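Local coordinates for protein probable aspartate aminotransferase 2 (Methanococcus jannaschii, PDB 2Z61) that catalyses pyridoxal-phosphate-dependent amino-group transfer from alanine to a furancarboxaldehyde phosphate, making the aminomethylfuran precursor of methanofuran, at residues 115-120 against 136-141. Residues are numbered along the deposited sequence; the frame is centred on the assembly and turned at random.
Sequences EVLIQN and KPVFCD
Lys136 O accepts the N-H of Val116 at 3.0 Å, the first rung between edge strand 136-140 and its parallel inner neighbour 115-119 in the large mixed sheet of this aminotransferase; helix 125-132 completes their beta-alpha-beta unit. The extended Lys136 chain lies on the same face as Glu115, whose OE1 hydrogen-bonds Ser152 OG. Pro137, on the other face with Val116 and Ile118, sets CB 3.7 Å from Ile118 CD1, and Ile130 of the helix touches all three. Val138 is gripped at both backbone ends: its N-H goes to Val116 O at 2.7 Å, and its O takes the N-H of Ile118. Its CG1, anti to the backbone N (chi1 -180°), lies 3.8 Å from Leu117 CD2, the two branches running alongside each other off the same face, while CG2 meets Glu115 CB. Phe139 receives Ile118 CD1 over one ring face in a CH-pi contact, 3.8 Å from the centroid; its CD2 lies 3.8 Å from Asn120 CG, amide and ring planes 68° apart. An alanine here would probably leave a gap beside Ile118 CD1 and Asn120 CG. Asn120 OD1 accepts the backbone N-H of Lys341, and ND2 hydrogen-bonds Ser340 OG. From Phe139 on, the strands draw apart: the bond from Cys140 N to Ile118 O stretches to 3.3 Å, and Cys140 O receives Asn120 N at 3.2 Å.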
loop_
_atom_site.group_PDB
_atom_site.type_symbol
_atom_site.label_atom_id
_atom_site.label_comp_id
_atom_site.label_asym_id
_atom_site.label_seq_id
_atom_site.Cartn_x
_atom_site.Cartn_y
_atom_site.Cartn_z
ATOM N N GLU A 115 4.773 3.953 -24.407
ATOM C CA GLU A 115 4.815 5.389 -24.192
ATOM C C GLU A 115 3.487 5.759 -23.543
ATOM O O GLU A 115 2.424 5.318 -23.988
ATOM C CB GLU A 115 4.977 6.136 -25.520
ATOM C CG GLU A 115 6.209 5.732 -26.321
ATOM C CD GLU A 115 6.385 6.560 -27.585
ATOM O OE1 GLU A 115 5.394 6.740 -28.319
ATOM O OE2 GLU A 115 7.510 7.027 -27.848
ATOM N N VAL A 116 3.547 6.551 -22.478
ATOM C CA VAL A 116 2.340 6.980 -21.785
ATOM C C VAL A 116 2.303 8.494 -21.879
ATOM O O VAL A 116 3.296 9.153 -21.589
ATOM C CB VAL A 116 2.363 6.549 -20.295
ATOM C CG1 VAL A 116 1.136 7.078 -19.572
ATOM C CG2 VAL A 116 2.421 5.031 -20.195
ATOM N N LEU A 117 1.168 9.043 -22.311
ATOM C CA LEU A 117 1.010 10.487 -22.453
ATOM C C LEU A 117 0.544 11.110 -21.145
ATOM O O LEU A 117 -0.434 10.667 -20.554
ATOM C CB LEU A 117 -0.022 10.807 -23.545
ATOM C CG LEU A 117 0.234 10.327 -24.979
ATOM C CD1 LEU A 117 -1.065 10.363 -25.770
ATOM C CD2 LEU A 117 1.297 11.199 -25.640
ATOM N N ILE A 118 1.244 12.143 -20.698
ATOM C CA ILE A 118 0.872 12.844 -19.476
ATOM C C ILE A 118 0.921 14.334 -19.774
ATOM O O ILE A 118 1.707 14.778 -20.608
ATOM C CB ILE A 118 1.842 12.519 -18.316
ATOM C CG1 ILE A 118 3.292 12.631 -18.799
ATOM C CG2 ILE A 118 1.550 11.127 -17.777
ATOM C CD1 ILE A 118 4.333 12.259 -17.749
ATOM N N GLN A 119 0.079 15.108 -19.102
ATOM C CA GLN A 119 0.055 16.547 -19.336
ATOM C C GLN A 119 1.283 17.270 -18.762
ATOM O O GLN A 119 1.868 16.831 -17.767
ATOM C CB GLN A 119 -1.222 17.143 -18.740
ATOM C CG GLN A 119 -1.358 18.653 -18.885
ATOM C CD GLN A 119 -2.761 19.125 -18.553
ATOM O OE1 GLN A 119 -3.449 18.521 -17.729
ATOM N NE2 GLN A 119 -3.188 20.216 -19.181
ATOM N N ASN A 120 1.665 18.365 -19.415
ATOM C CA ASN A 120 2.786 19.206 -18.996
ATOM C C ASN A 120 2.146 20.554 -18.659
ATOM O O ASN A 120 1.747 21.287 -19.561
ATOM C CB ASN A 120 3.772 19.401 -20.155
ATOM C CG ASN A 120 5.109 19.997 -19.709
ATOM O OD1 ASN A 120 5.205 20.662 -18.677
ATOM N ND2 ASN A 120 6.144 19.765 -20.506
ATOM N N LYS A 136 7.941 4.793 -21.312
ATOM C CA LYS A 136 8.450 6.152 -21.476
ATOM C C LYS A 136 7.380 7.231 -21.324
ATOM O O LYS A 136 6.399 7.253 -22.058
ATOM C CB LYS A 136 9.115 6.310 -22.846
ATOM C CG LYS A 136 9.602 7.728 -23.102
ATOM C CD LYS A 136 10.228 7.904 -24.478
ATOM C CE LYS A 136 10.751 9.328 -24.645
ATOM N NZ LYS A 136 11.292 9.592 -26.009
ATOM N N PRO A 137 7.555 8.143 -20.359
ATOM C CA PRO A 137 6.569 9.206 -20.170
ATOM C C PRO A 137 6.691 10.260 -21.263
ATOM O O PRO A 137 7.776 10.795 -21.497
ATOM C CB PRO A 137 6.922 9.761 -18.794
ATOM C CG PRO A 137 8.391 9.577 -18.730
ATOM C CD PRO A 137 8.577 8.182 -19.300
ATOM N N VAL A 138 5.583 10.552 -21.938
ATOM C CA VAL A 138 5.589 11.551 -23.000
ATOM C C VAL A 138 4.839 12.812 -22.574
ATOM O O VAL A 138 3.607 12.815 -22.472
ATOM C CB VAL A 138 4.940 11.009 -24.304
ATOM C CG1 VAL A 138 4.972 12.086 -25.380
ATOM C CG2 VAL A 138 5.678 9.759 -24.791
ATOM N N PHE A 139 5.580 13.888 -22.322
ATOM C CA PHE A 139 4.956 15.145 -21.933
ATOM C C PHE A 139 4.386 15.859 -23.147
ATOM O O PHE A 139 4.975 15.826 -24.222
ATOM C CB PHE A 139 5.964 16.066 -21.248
ATOM C CG PHE A 139 6.268 15.685 -19.837
ATOM C CD1 PHE A 139 7.171 14.665 -19.553
ATOM C CD2 PHE A 139 5.625 16.326 -18.781
ATOM C CE1 PHE A 139 7.430 14.286 -18.231
ATOM C CE2 PHE A 139 5.876 15.955 -17.456
ATOM C CZ PHE A 139 6.781 14.932 -17.182
ATOM N N CYS A 140 3.231 16.498 -22.972
ATOM C CA CYS A 140 2.597 17.246 -24.057
ATOM C C CYS A 140 1.452 18.108 -23.538
ATOM O O CYS A 140 0.898 17.836 -22.469
ATOM C CB CYS A 140 2.075 16.288 -25.137
ATOM S SG CYS A 140 0.727 15.212 -24.614
ATOM N N ASP A 141 1.116 19.162 -24.278
ATOM C CA ASP A 141 0.009 20.029 -23.888
ATOM C C ASP A 141 -1.240 19.215 -24.166
ATOM O O ASP A 141 -1.233 18.368 -25.058
ATOM C CB ASP A 141 -0.039 21.306 -24.734
ATOM C CG ASP A 141 1.285 22.031 -24.771
ATOM O OD1 ASP A 141 1.973 22.075 -23.727
ATOM O OD2 ASP A 141 1.628 22.574 -25.844
#